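Local coordinates for protein putative solute-binding component of ABC transporter (Clostridium phytofermentans, PDB 4YS6) that binds beta-D-glucose between its two lobes and probably serves as the sugar-capturing component of an ABC importer, at residues P174-A179 with A214-E219; E168-D173 with Q222-A227; S245-A250 with S287-K292; F181-A186 with V206-V211. All blocks are in the same frame, centred on the assembly; numbering follows the deposited sequence.

Contact 1: P174-A179 with A214-E219. With BGC (beta-D-glucopyranose), chain D.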
loop_
_atom_site.group_PDB
_atom_site.type_symbol
_atom_site.label_atom_id
_atom_site.label_comp_id
_atom_site.label_asym_id
_atom_site.label_seq_id
_atom_site.Cartn_x
_atom_site.Cartn_y
_atom_site.Cartn_z
ATOM N N PRO A 174 -8.171 7.260 -3.536
ATOM C CA PRO A 174 -7.924 7.733 -4.900
ATOM C C PRO A 174 -6.790 8.767 -5.018
ATOM O O PRO A 174 -6.346 9.060 -6.113
ATOM C CB PRO A 174 -9.262 8.364 -5.312
ATOM C CG PRO A 174 -10.238 8.060 -4.247
ATOM C CD PRO A 174 -9.514 7.608 -3.029
ATOM N N GLY A 175 -6.343 9.322 -3.897
ATOM C CA GLY A 175 -5.238 10.274 -3.900
ATOM C C GLY A 175 -3.875 9.598 -3.771
ATOM O O GLY A 175 -2.843 10.271 -3.740
ATOM N N ASP A 176 -3.891 8.277 -3.677
ATOM C CA ASP A 176 -2.673 7.451 -3.581
ATOM C C ASP A 176 -2.398 6.785 -4.921
ATOM O O ASP A 176 -3.135 5.899 -5.341
ATOM C CB ASP A 176 -2.865 6.407 -2.490
ATOM C CG ASP A 176 -1.659 5.519 -2.272
ATOM O OD1 ASP A 176 -0.675 5.619 -3.022
ATOM O OD2 ASP A 176 -1.709 4.678 -1.331
ATOM N N ASN A 177 -1.353 7.232 -5.605
ATOM C CA ASN A 177 -1.034 6.686 -6.923
ATOM C C ASN A 177 -0.835 5.175 -6.856
ATOM O O ASN A 177 -1.123 4.465 -7.827
ATOM C CB ASN A 177 0.206 7.375 -7.507
ATOM C CG ASN A 177 0.412 7.080 -8.973
ATOM O OD1 ASN A 177 -0.435 7.389 -9.825
ATOM N ND2 ASN A 177 1.575 6.524 -9.297
ATOM N N ASN A 178 -0.371 4.661 -5.725
ATOM C CA ASN A 178 -0.234 3.216 -5.610
ATOM C C ASN A 178 -1.524 2.445 -5.808
ATOM O O ASN A 178 -1.502 1.320 -6.320
ATOM C CB ASN A 178 0.326 2.804 -4.268
ATOM C CG ASN A 178 1.757 3.254 -4.060
ATOM O OD1 ASN A 178 2.415 3.791 -4.952
ATOM N ND2 ASN A 178 2.257 2.985 -2.882
ATOM N N ALA A 179 -2.644 3.028 -5.398
ATOM C CA ALA A 179 -3.912 2.324 -5.492
ATOM C C ALA A 179 -4.212 2.024 -6.956
ATOM O O ALA A 179 -4.755 0.969 -7.269
ATOM C CB ALA A 179 -5.039 3.136 -4.853
ATOM N N ALA A 214 -11.791 5.612 0.697
ATOM C CA ALA A 214 -11.214 6.837 1.242
ATOM C C ALA A 214 -10.306 6.611 2.461
ATOM O O ALA A 214 -10.677 5.921 3.422
ATOM C CB ALA A 214 -12.341 7.798 1.604
ATOM N N GLY A 215 -9.098 7.179 2.401
ATOM C CA GLY A 215 -8.129 7.057 3.467
ATOM C C GLY A 215 -7.622 5.667 3.760
ATOM O O GLY A 215 -7.006 5.454 4.804
ATOM N N TRP A 216 -7.881 4.711 2.860
ATOM C CA TRP A 216 -7.570 3.312 3.109
ATOM C C TRP A 216 -8.234 2.825 4.410
ATOM O O TRP A 216 -7.742 1.890 5.086
ATOM C CB TRP A 216 -6.065 3.100 3.189
ATOM C CG TRP A 216 -5.282 3.248 1.907
ATOM C CD1 TRP A 216 -4.586 4.339 1.465
ATOM C CD2 TRP A 216 -5.058 2.216 0.939
ATOM N NE1 TRP A 216 -3.939 4.036 0.294
ATOM C CE2 TRP A 216 -4.229 2.748 -0.060
ATOM C CE3 TRP A 216 -5.492 0.888 0.821
ATOM C CZ2 TRP A 216 -3.807 1.987 -1.162
ATOM C CZ3 TRP A 216 -5.078 0.149 -0.275
ATOM C CH2 TRP A 216 -4.242 0.692 -1.236
ATOM N N SER A 217 -9.362 3.458 4.744
ATOM C CA SER A 217 -9.976 3.279 6.046
ATOM C C SER A 217 -10.650 1.927 6.252
ATOM O O SER A 217 -11.528 1.519 5.494
ATOM C CB SER A 217 -11.000 4.396 6.278
ATOM O OG SER A 217 -11.791 4.126 7.421
ATOM N N THR A 218 -10.225 1.238 7.304
ATOM C CA THR A 218 -10.868 0.000 7.716
ATOM C C THR A 218 -12.346 0.220 7.980
ATOM O O THR A 218 -13.179 -0.575 7.541
ATOM C CB THR A 218 -10.199 -0.569 8.975
ATOM O OG1 THR A 218 -8.848 -0.889 8.668
ATOM C CG2 THR A 218 -10.923 -1.827 9.460
ATOM N N GLU A 219 -12.691 1.306 8.668
ATOM C CA GLU A 219 -14.091 1.552 9.009
ATOM C C GLU A 219 -14.939 1.811 7.775
ATOM O O GLU A 219 -16.079 1.327 7.667
ATOM C CB GLU A 219 -14.220 2.735 9.971
ATOM C CG GLU A 219 -15.648 2.929 10.469
ATOM C CD GLU A 219 -15.762 3.947 11.595
ATOM O OE1 GLU A 219 -14.716 4.365 12.137
ATOM O OE2 GLU A 219 -16.904 4.325 11.941
HETATM C C2 BGC D . 0.964 1.293 0.549
HETATM C C3 BGC D . 0.328 0.091 1.167
HETATM C C4 BGC D . -0.530 0.430 2.313
HETATM C C5 BGC D . -1.527 1.499 1.988
HETATM C C6 BGC D . -2.281 2.025 3.191
HETATM C C1 BGC D . -0.133 2.275 0.092
HETATM O O1 BGC D . 0.347 3.351 -0.431
HETATM O O2 BGC D . 1.741 0.908 -0.578
HETATM O O3 BGC D . 1.431 -0.804 1.573
HETATM O O4 BGC D . -1.311 -0.713 2.746
HETATM O O5 BGC D . -0.800 2.618 1.398
HETATM O O6 BGC D . -1.414 2.305 4.279
#

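Contact 2: E168-D173 with Q222-A227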
loop_
_atom_site.group_PDB
_atom_site.type_symbol
_atom_site.label_atom_id
_atom_site.label_comp_id
_atom_site.label_asym_id
_atom_site.label_seq_id
_atom_site.Cartn_x
_atom_site.Cartn_y
_atom_site.Cartn_z
ATOM N N GLU A 168 -16.467 -9.121 -5.183
ATOM C CA GLU A 168 -16.513 -7.685 -4.873
ATOM C C GLU A 168 -15.089 -7.161 -4.738
ATOM O O GLU A 168 -14.159 -7.926 -4.530
ATOM C CB GLU A 168 -17.334 -7.404 -3.612
ATOM C CG GLU A 168 -18.826 -7.847 -3.721
ATOM C CD GLU A 168 -19.661 -6.991 -4.674
ATOM O OE1 GLU A 168 -19.275 -5.838 -4.951
ATOM O OE2 GLU A 168 -20.724 -7.467 -5.129
ATOM N N ILE A 169 -14.926 -5.845 -4.857
ATOM C CA ILE A 169 -13.611 -5.236 -5.006
ATOM C C ILE A 169 -13.482 -4.026 -4.094
ATOM O O ILE A 169 -14.384 -3.198 -4.058
ATOM C CB ILE A 169 -13.382 -4.775 -6.450
ATOM C CG1 ILE A 169 -13.506 -5.928 -7.449
ATOM C CG2 ILE A 169 -12.017 -4.123 -6.597
ATOM C CD1 ILE A 169 -13.787 -5.439 -8.863
ATOM N N PHE A 170 -12.368 -3.964 -3.371
ATOM C CA PHE A 170 -12.046 -2.838 -2.476
ATOM C C PHE A 170 -10.627 -2.404 -2.745
ATOM O O PHE A 170 -9.710 -3.203 -2.534
ATOM C CB PHE A 170 -12.172 -3.228 -1.016
ATOM C CG PHE A 170 -13.585 -3.428 -0.557
ATOM C CD1 PHE A 170 -14.317 -4.522 -0.996
ATOM C CD2 PHE A 170 -14.179 -2.528 0.321
ATOM C CE1 PHE A 170 -15.632 -4.685 -0.590
ATOM C CE2 PHE A 170 -15.482 -2.707 0.737
ATOM C CZ PHE A 170 -16.208 -3.781 0.267
ATOM N N THR A 171 -10.429 -1.186 -3.242
ATOM C CA THR A 171 -9.065 -0.680 -3.376
ATOM C C THR A 171 -8.841 0.546 -2.465
ATOM O O THR A 171 -9.622 0.827 -1.540
ATOM C CB THR A 171 -8.702 -0.382 -4.864
ATOM O OG1 THR A 171 -7.271 -0.248 -5.005
ATOM C CG2 THR A 171 -9.389 0.862 -5.378
ATOM N N GLY A 172 -7.722 1.224 -2.673
ATOM C CA GLY A 172 -7.274 2.222 -1.737
ATOM C C GLY A 172 -7.771 3.613 -2.045
ATOM O O GLY A 172 -8.736 3.814 -2.789
ATOM N N ASP A 173 -7.095 4.594 -1.455
ATOM C CA ASP A 173 -7.535 5.976 -1.560
ATOM C C ASP A 173 -7.235 6.500 -2.953
ATOM O O ASP A 173 -6.156 6.239 -3.494
ATOM C CB ASP A 173 -6.845 6.832 -0.517
ATOM C CG ASP A 173 -7.331 8.265 -0.531
ATOM O OD1 ASP A 173 -8.371 8.551 0.113
ATOM O OD2 ASP A 173 -6.704 9.097 -1.227
ATOM N N GLN A 222 -15.468 -1.472 6.040
ATOM C CA GLN A 222 -16.436 -2.269 6.784
ATOM C C GLN A 222 -17.871 -1.806 6.509
ATOM O O GLN A 222 -18.765 -2.620 6.297
ATOM C CB GLN A 222 -16.113 -2.207 8.272
ATOM C CG GLN A 222 -16.987 -3.086 9.105
ATOM C CD GLN A 222 -16.524 -3.147 10.534
ATOM O OE1 GLN A 222 -15.403 -2.745 10.849
ATOM N NE2 GLN A 222 -17.370 -3.669 11.406
ATOM N N ASN A 223 -18.096 -0.497 6.515
ATOM C CA ASN A 223 -19.422 0.060 6.306
ATOM C C ASN A 223 -19.931 -0.259 4.890
ATOM O O ASN A 223 -21.104 -0.604 4.699
ATOM C CB ASN A 223 -19.405 1.567 6.564
ATOM C CG ASN A 223 -19.370 1.903 8.046
ATOM O OD1 ASN A 223 -19.753 1.091 8.886
ATOM N ND2 ASN A 223 -18.914 3.110 8.370
ATOM N N ARG A 224 -19.055 -0.158 3.898
ATOM C CA ARG A 224 -19.446 -0.476 2.533
ATOM C C ARG A 224 -19.716 -1.982 2.385
ATOM O O ARG A 224 -20.718 -2.361 1.779
ATOM C CB ARG A 224 -18.379 -0.002 1.548
ATOM C CG ARG A 224 -18.627 -0.434 0.103
ATOM C CD ARG A 224 -17.678 0.215 -0.927
ATOM N NE ARG A 224 -17.929 -0.447 -2.193
ATOM C CZ ARG A 224 -17.058 -1.213 -2.843
ATOM N NH1 ARG A 224 -15.792 -1.296 -2.466
ATOM N NH2 ARG A 224 -17.454 -1.826 -3.941
HETATM N N MSE A 225 -18.870 -2.835 2.956
HETATM C CA MSE A 225 -19.103 -4.278 2.864
HETATM C C MSE A 225 -20.395 -4.653 3.585
HETATM O O MSE A 225 -21.151 -5.501 3.087
HETATM C CB MSE A 225 -17.914 -5.063 3.420
HETATM C CG MSE A 225 -18.032 -6.574 3.314
HETATM SE SE MSE A 225 -17.763 -7.175 1.418
HETATM C CE MSE A 225 -19.511 -7.755 0.984
ATOM N N ASP A 226 -20.691 -4.011 4.719
ATOM C CA ASP A 226 -21.955 -4.314 5.406
ATOM C C ASP A 226 -23.171 -4.016 4.528
ATOM O O ASP A 226 -24.157 -4.782 4.507
ATOM C CB ASP A 226 -22.070 -3.541 6.715
ATOM C CG ASP A 226 -22.708 -4.367 7.808
ATOM O OD1 ASP A 226 -22.070 -5.353 8.250
ATOM O OD2 ASP A 226 -23.847 -4.045 8.208
ATOM N N ALA A 227 -23.101 -2.916 3.796
ATOM C CA ALA A 227 -24.190 -2.504 2.927
ATOM C C ALA A 227 -24.302 -3.439 1.730
ATOM O O ALA A 227 -25.390 -3.765 1.266
ATOM C CB ALA A 227 -23.980 -1.059 2.479
HETATM O O HOH W 1 -17.149 -4.214 -5.739
#

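Contact 3: S245-A250 with S287-K292. With BGC (beta-D-glucopyranose), chain D.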
loop_
_atom_site.group_PDB
_atom_site.type_symbol
_atom_site.label_atom_id
_atom_site.label_comp_id
_atom_site.label_asym_id
_atom_site.label_seq_id
_atom_site.Cartn_x
_atom_site.Cartn_y
_atom_site.Cartn_z
ATOM N N SER A 245 -7.202 -4.605 -1.977
ATOM C CA SER A 245 -5.855 -4.203 -2.348
ATOM C C SER A 245 -4.889 -4.180 -1.175
ATOM O O SER A 245 -3.674 -4.228 -1.402
ATOM C CB SER A 245 -5.861 -2.822 -3.034
ATOM O OG SER A 245 -6.557 -2.840 -4.278
ATOM N N ASN A 246 -5.367 -4.110 0.068
ATOM C CA ASN A 246 -4.445 -4.161 1.191
ATOM C C ASN A 246 -5.088 -4.699 2.445
ATOM O O ASN A 246 -6.263 -5.036 2.474
ATOM C CB ASN A 246 -3.842 -2.774 1.472
ATOM C CG ASN A 246 -4.745 -1.902 2.326
ATOM O OD1 ASN A 246 -5.981 -2.018 2.281
ATOM N ND2 ASN A 246 -4.137 -1.047 3.154
ATOM N N ASP A 247 -4.309 -4.766 3.501
ATOM C CA ASP A 247 -4.802 -5.321 4.749
ATOM C C ASP A 247 -5.790 -4.403 5.485
ATOM O O ASP A 247 -6.738 -4.899 6.082
ATOM C CB ASP A 247 -3.633 -5.655 5.645
ATOM C CG ASP A 247 -2.972 -7.026 5.317
ATOM O OD1 ASP A 247 -3.357 -7.714 4.338
ATOM O OD2 ASP A 247 -2.053 -7.403 6.085
ATOM N N SER A 248 -5.633 -3.080 5.453
ATOM C CA SER A 248 -6.578 -2.257 6.210
ATOM C C SER A 248 -7.976 -2.371 5.592
ATOM O O SER A 248 -8.977 -2.433 6.336
ATOM C CB SER A 248 -6.115 -0.787 6.317
ATOM O OG SER A 248 -6.079 -0.121 5.064
ATOM N N THR A 249 -8.079 -2.486 4.265
ATOM C CA THR A 249 -9.395 -2.679 3.673
ATOM C C THR A 249 -9.879 -4.110 3.897
ATOM O O THR A 249 -11.052 -4.320 4.227
ATOM C CB THR A 249 -9.427 -2.322 2.176
ATOM O OG1 THR A 249 -8.514 -3.129 1.439
ATOM C CG2 THR A 249 -9.082 -0.846 1.976
ATOM N N ALA A 250 -8.987 -5.086 3.783
ATOM C CA ALA A 250 -9.380 -6.464 4.061
ATOM C C ALA A 250 -9.914 -6.649 5.473
ATOM O O ALA A 250 -10.836 -7.446 5.703
ATOM C CB ALA A 250 -8.207 -7.402 3.815
ATOM N N SER A 287 -7.230 -15.069 3.240
ATOM C CA SER A 287 -6.563 -16.118 2.450
ATOM C C SER A 287 -5.059 -15.951 2.321
ATOM O O SER A 287 -4.296 -16.922 2.376
ATOM C CB SER A 287 -7.155 -16.148 1.032
ATOM O OG SER A 287 -8.552 -16.341 1.086
HETATM N N MSE A 288 -4.655 -14.717 2.082
HETATM C CA MSE A 288 -3.264 -14.410 1.812
HETATM C C MSE A 288 -3.026 -12.932 2.070
HETATM O O MSE A 288 -3.976 -12.131 2.212
HETATM C CB MSE A 288 -2.916 -14.757 0.363
HETATM C CG MSE A 288 -3.721 -13.980 -0.661
HETATM SE SE MSE A 288 -3.080 -12.174 -1.118
HETATM C CE MSE A 288 -2.030 -12.575 -2.717
ATOM N N SER A 289 -1.750 -12.575 2.134
ATOM C CA SER A 289 -1.355 -11.204 2.152
ATOM C C SER A 289 -0.040 -11.119 1.380
ATOM O O SER A 289 0.414 -12.094 0.777
ATOM C CB SER A 289 -1.243 -10.669 3.589
ATOM O OG SER A 289 -1.039 -9.250 3.622
ATOM N N ILE A 290 0.497 -9.930 1.286
ATOM C CA ILE A 290 1.744 -9.700 0.566
ATOM C C ILE A 290 2.666 -9.071 1.580
ATOM O O ILE A 290 2.300 -8.089 2.230
ATOM C CB ILE A 290 1.552 -8.772 -0.666
ATOM C CG1 ILE A 290 0.606 -9.372 -1.716
ATOM C CG2 ILE A 290 2.914 -8.398 -1.289
ATOM C CD1 ILE A 290 1.067 -10.612 -2.358
ATOM N N PHE A 291 3.853 -9.635 1.733
ATOM C CA PHE A 291 4.829 -9.118 2.673
ATOM C C PHE A 291 5.771 -8.165 1.949
ATOM O O PHE A 291 6.426 -8.531 0.982
ATOM C CB PHE A 291 5.637 -10.231 3.323
ATOM C CG PHE A 291 6.734 -9.743 4.231
ATOM C CD1 PHE A 291 6.457 -8.882 5.287
ATOM C CD2 PHE A 291 8.034 -10.171 4.055
ATOM C CE1 PHE A 291 7.475 -8.450 6.131
ATOM C CE2 PHE A 291 9.039 -9.757 4.896
ATOM C CZ PHE A 291 8.750 -8.883 5.939
ATOM N N LYS A 292 5.820 -6.947 2.457
ATOM C CA LYS A 292 6.696 -5.905 1.989
ATOM C C LYS A 292 7.588 -5.490 3.173
ATOM O O LYS A 292 7.148 -4.859 4.138
ATOM C CB LYS A 292 5.881 -4.723 1.439
ATOM C CG LYS A 292 4.863 -5.137 0.372
ATOM C CD LYS A 292 4.336 -3.986 -0.452
ATOM C CE LYS A 292 3.615 -2.923 0.364
ATOM N NZ LYS A 292 2.966 -1.982 -0.600
HETATM C C2 BGC D . 0.964 1.293 0.549
HETATM C C3 BGC D . 0.328 0.091 1.167
HETATM C C4 BGC D . -0.530 0.430 2.313
HETATM C C5 BGC D . -1.527 1.499 1.988
HETATM C C6 BGC D . -2.281 2.025 3.191
HETATM C C1 BGC D . -0.133 2.275 0.092
HETATM O O1 BGC D . 0.347 3.351 -0.431
HETATM O O2 BGC D . 1.741 0.908 -0.578
HETATM O O3 BGC D . 1.431 -0.804 1.573
HETATM O O4 BGC D . -1.311 -0.713 2.746
HETATM O O5 BGC D . -0.800 2.618 1.398
HETATM O O6 BGC D . -1.414 2.305 4.279
#

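Contact 4: F181-A186 with V206-V211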
loop_
_atom_site.group_PDB
_atom_site.type_symbol
_atom_site.label_atom_id
_atom_site.label_comp_id
_atom_site.label_asym_id
_atom_site.label_seq_id
_atom_site.Cartn_x
_atom_site.Cartn_y
_atom_site.Cartn_z
ATOM N N PHE A 181 -2.077 1.403 -9.291
ATOM C CA PHE A 181 -1.241 0.274 -9.661
ATOM C C PHE A 181 -1.703 -1.053 -9.066
ATOM O O PHE A 181 -1.655 -2.087 -9.756
ATOM C CB PHE A 181 0.203 0.556 -9.254
ATOM C CG PHE A 181 0.906 1.439 -10.231
ATOM C CD1 PHE A 181 0.590 2.782 -10.326
ATOM C CD2 PHE A 181 1.860 0.910 -11.090
ATOM C CE1 PHE A 181 1.208 3.580 -11.254
ATOM C CE2 PHE A 181 2.495 1.700 -12.007
ATOM C CZ PHE A 181 2.173 3.033 -12.099
ATOM N N PHE A 182 -2.129 -1.060 -7.806
ATOM C CA PHE A 182 -2.639 -2.307 -7.226
ATOM C C PHE A 182 -3.902 -2.751 -7.996
ATOM O O PHE A 182 -4.078 -3.919 -8.327
ATOM C CB PHE A 182 -2.986 -2.147 -5.745
ATOM C CG PHE A 182 -1.843 -1.688 -4.868
ATOM C CD1 PHE A 182 -0.549 -2.147 -5.054
ATOM C CD2 PHE A 182 -2.088 -0.793 -3.840
ATOM C CE1 PHE A 182 0.463 -1.718 -4.243
ATOM C CE2 PHE A 182 -1.075 -0.354 -3.029
ATOM C CZ PHE A 182 0.201 -0.835 -3.216
ATOM N N TYR A 183 -4.789 -1.796 -8.276
ATOM C CA TYR A 183 -6.030 -2.070 -9.012
ATOM C C TYR A 183 -5.704 -2.514 -10.435
ATOM O O TYR A 183 -6.245 -3.509 -10.920
ATOM C CB TYR A 183 -6.917 -0.819 -8.997
ATOM C CG TYR A 183 -8.165 -0.888 -9.846
ATOM C CD1 TYR A 183 -9.358 -1.352 -9.319
ATOM C CD2 TYR A 183 -8.148 -0.464 -11.152
ATOM C CE1 TYR A 183 -10.499 -1.416 -10.102
ATOM C CE2 TYR A 183 -9.268 -0.524 -11.934
ATOM C CZ TYR A 183 -10.445 -0.995 -11.403
ATOM O OH TYR A 183 -11.567 -1.049 -12.216
ATOM N N GLY A 184 -4.796 -1.801 -11.092
ATOM C CA GLY A 184 -4.462 -2.087 -12.466
ATOM C C GLY A 184 -3.856 -3.464 -12.621
ATOM O O GLY A 184 -4.195 -4.193 -13.561
ATOM N N GLY A 185 -2.943 -3.820 -11.721
ATOM C CA GLY A 185 -2.321 -5.137 -11.766
ATOM C C GLY A 185 -3.325 -6.259 -11.593
ATOM O O GLY A 185 -3.320 -7.238 -12.355
ATOM N N ALA A 186 -4.215 -6.112 -10.616
ATOM C CA ALA A 186 -5.204 -7.146 -10.340
ATOM C C ALA A 186 -6.215 -7.238 -11.474
ATOM O O ALA A 186 -6.605 -8.337 -11.886
ATOM C CB ALA A 186 -5.900 -6.869 -9.020
ATOM N N VAL A 206 -17.229 -1.797 -10.182
ATOM C CA VAL A 206 -16.011 -2.366 -10.748
ATOM C C VAL A 206 -14.970 -1.288 -11.018
ATOM O O VAL A 206 -13.774 -1.493 -10.772
ATOM C CB VAL A 206 -16.307 -3.102 -12.036
ATOM C CG1 VAL A 206 -15.028 -3.655 -12.669
ATOM C CG2 VAL A 206 -17.306 -4.240 -11.798
ATOM N N ALA A 207 -15.424 -0.156 -11.540
ATOM C CA ALA A 207 -14.542 0.965 -11.854
ATOM C C ALA A 207 -13.778 1.462 -10.642
ATOM O O ALA A 207 -14.282 1.433 -9.522
ATOM C CB ALA A 207 -15.338 2.099 -12.453
ATOM N N PHE A 208 -12.546 1.924 -10.877
ATOM C CA PHE A 208 -11.657 2.360 -9.803
ATOM C C PHE A 208 -12.358 3.336 -8.877
ATOM O O PHE A 208 -12.293 3.180 -7.651
ATOM C CB PHE A 208 -10.396 3.013 -10.380
ATOM C CG PHE A 208 -9.434 3.521 -9.337
ATOM C CD1 PHE A 208 -8.555 2.664 -8.710
ATOM C CD2 PHE A 208 -9.416 4.862 -8.979
ATOM C CE1 PHE A 208 -7.680 3.112 -7.765
ATOM C CE2 PHE A 208 -8.521 5.326 -8.021
ATOM C CZ PHE A 208 -7.662 4.451 -7.408
ATOM N N GLU A 209 -13.029 4.320 -9.467
ATOM C CA GLU A 209 -13.730 5.344 -8.699
ATOM C C GLU A 209 -14.764 4.771 -7.752
ATOM O O GLU A 209 -14.991 5.326 -6.669
ATOM C CB GLU A 209 -14.420 6.339 -9.642
ATOM C CG GLU A 209 -15.415 5.681 -10.604
ATOM C CD GLU A 209 -16.094 6.666 -11.540
ATOM O OE1 GLU A 209 -16.054 7.885 -11.258
ATOM O OE2 GLU A 209 -16.672 6.214 -12.556
ATOM N N LYS A 210 -15.423 3.694 -8.172
ATOM C CA LYS A 210 -16.512 3.103 -7.394
ATOM C C LYS A 210 -16.009 2.168 -6.278
ATOM O O LYS A 210 -16.722 1.916 -5.311
ATOM C CB LYS A 210 -17.450 2.319 -8.303
ATOM C CG LYS A 210 -18.227 3.151 -9.329
ATOM C CD LYS A 210 -19.305 2.280 -9.993
ATOM C CE LYS A 210 -20.150 3.025 -11.035
ATOM N NZ LYS A 210 -19.382 3.427 -12.253
ATOM N N VAL A 211 -14.805 1.627 -6.422
ATOM C CA VAL A 211 -14.301 0.651 -5.450
ATOM C C VAL A 211 -13.209 1.188 -4.533
ATOM O O VAL A 211 -12.754 0.483 -3.616
ATOM C CB VAL A 211 -13.773 -0.607 -6.165
ATOM C CG1 VAL A 211 -14.908 -1.251 -6.934
ATOM C CG2 VAL A 211 -12.627 -0.289 -7.107
#

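Contact 1: P174-A179 with A214-E219
The side chains of Trp216 and Asp176 cross at about a right angle beside the bound glucose. The indole NE1 donates to Asp176 OD2 at 2.8 Å, using the anti lone pair of that oxygen; the bond is bent, 141° at the hydrogen. The same OD2 accepts from the anomeric hydroxyl, 2.6 Å from O1 of the sugar, while the other carboxylate oxygen, OD1, takes the backbone N of Asn178 at 2.9 Å. Both oxygens are thus engaged, and Asp176, the N-cap of helix 177-195, ties the helix start to the ligand. The helix end facing the carboxylate would tend to stabilise its negative charge. Packing is tight on the ring face that carries the sugar: C5 of the glucose sits over the centre of the indole and C6 lies 3.5 Å from Trp216 CG. Trp216 CG stands anti to its carbonyl carbon (chi1 -70°), which swings the ring end toward Asp176. Ala179 CB completes the buried part with a looser, oblique touch on CZ2 at 4.1 Å. Asn178 ND2 donates to glucose O2 at 3.1 Å, with a weak second bond to O1. The far sides are slacker: Pro174 and Ala214 lie exposed, and the chain leaves Trp216 through the N-cap Ser217. An aromatic platform under the pyranose with a carboxylate at its hydroxyls is characteristic of the sugar pocket of periplasmic binding proteins.

Contact 2: E168-D173 with Q222-A227
Arg224 lies over Phe170 and ends on the carbonyl of Ile169, with Met225 following at the same ring. Ahead of it on helix 218-232, Gln222 turns from the strand and bonds through OE1 to Asn255 of helix 247-260. Arg224 then sends an extended chain toward the strand, its CG anti to the backbone N, and its methylenes run past Phe170 CE2. NH1 comes to rest above the centre of the ring, 3.4 Å from Phe170 CD2, in a cation-pi contact whose planes are inclined by 38°. The same NH1 donates to Ile169 O at 2.9 Å with a nearly straight bond, 165°, the oxygen lying in the guanidinium plane; NH2 adds a weak bond to that carbonyl. Ring and carbonyl together fix the rotation of the guanidinium. A water links Ile169 N to Glu168 OE1, 2.9 Å and 2.8 Å from its oxygen, and bonds weakly to Arg224 NH2. This joins strand 165-170 of the parallel sheet to a helix flanking it in the alpha/beta fold of one lobe; the axes of residues 168-170 and 222-227 pass 10.5 Å apart and run nearly antiparallel, at 168°. Met225, a selenomethionine, comes next: CB packs on Phe170 CZ at 3.8 Å, and the bent chain brings SE within 3.8 Å of CE1, an oblique Met-aromatic contact. Met225 also packs on Ala256, and Asp226 bonds through OD1 to Ser260.

Contact 3: S245-A250 with S287-K292
Asp247, in the first turn of helix 247-260, and Ser289, on edge strand 289-291, bring their backbones nearest with CA atoms 7.3 Å apart, leaving the side chains to make the link. Ser289 OG donates to Asp247 OD1 at 2.9 Å, arriving on the syn side and 27° out of the carboxylate plane. The hydroxyl stands anti to its own backbone N (chi1 -171°), which carries it across to the aspartate. Asp247 is gripped further: OD2 accepts from Asp274 N, its strongest polar partner, and OD1 also receives Gln286 NE2, so both buried oxygens are satisfied. Asn246 caps the helix just ahead of it, its OD1 taking Thr249 N at 2.9 Å from above the carbonyl plane. With OD1 so occupied, the amide nitrogen is turned to glucose O4, 2.9 Å from ND2 and nearly straight at 166°. ND2 also donates to Ser248 OG at 2.9 Å, with the hydroxyl close to the amide plane, so both halves of the amide are held. Lys292, just past the strand, is bent at chi3 and brings NZ to glucose O3 at 2.9 Å, with a weaker bond to O2. Gln271 OE1 is a further partner of this ammonium group. The cap asparagine and the lysine thus meet neighbouring hydroxyls of one sugar from two chain segments, as is characteristic of a carbohydrate site in the periplasmic binding protein fold.

Contact 4: F181-A186 with V206-V211
Tyr183 projects from helix 177-195 into the short helix 208-211 and the turn before it. Its CG lies anti to the backbone N (chi1 173°), which aims the ring toward helix 208-211. At the base, CB is 3.9 Å from Phe208 CD1, and CG meets the same carbon at 3.7 Å. Here the edge of Phe208 is set against the face of Tyr183 in a T-shaped pair, planes at 78° and centroids 5.5 Å apart. Further out on that face, Phe208 CB rides over the ring as a CH-pi contact and lies closest to CE2, offset toward the rim. CD1 and CE1 meet Val211 CG2, 3.8 Å from CE1; it comes obliquely to the ring, and its side chain crosses the tyrosine at about a right angle. CE1 and CZ also lie near Val206 O, which sits at the ring edge. At the tip, OH donates to Val206 O at 2.7 Å, the hydroxyl tilted 33° from the carbonyl plane, and passes 3.6 Å from Ala207 CA. The bond pins the phenol end to the residue preceding the N-cap Ala207, while one face of the ring is covered by Phe208, from the turn that follows. Phe182, next to Tyr183, touches the glucose instead. Helix 208-211 packs beside both helix 177-195 and the end of strand 165-170: Val211 bonds through its backbone to Thr171, and Thr171 packs against both Tyr183 and Phe208.

Contacts 1, 2 and 3 are buried, whereas contact 4 lies nearer the surface. Contacts 1 and 4 share helix 177-195, contacts 1 and 2 share helix 218-232, and the three touch one another. Contact 2, the packing of a helix on the sheet, relies on a cation-pi contact and a carbonyl; contact 4 is mostly aromatic and apolar, with a single phenol bond. Contacts 1 and 3 both hold the glucose and use polar groups, the former adding an indole platform. They join directly through Trp216 O and Ser248 OG, while Phe170 O and Ser245 N tie contact 2 to contact 3.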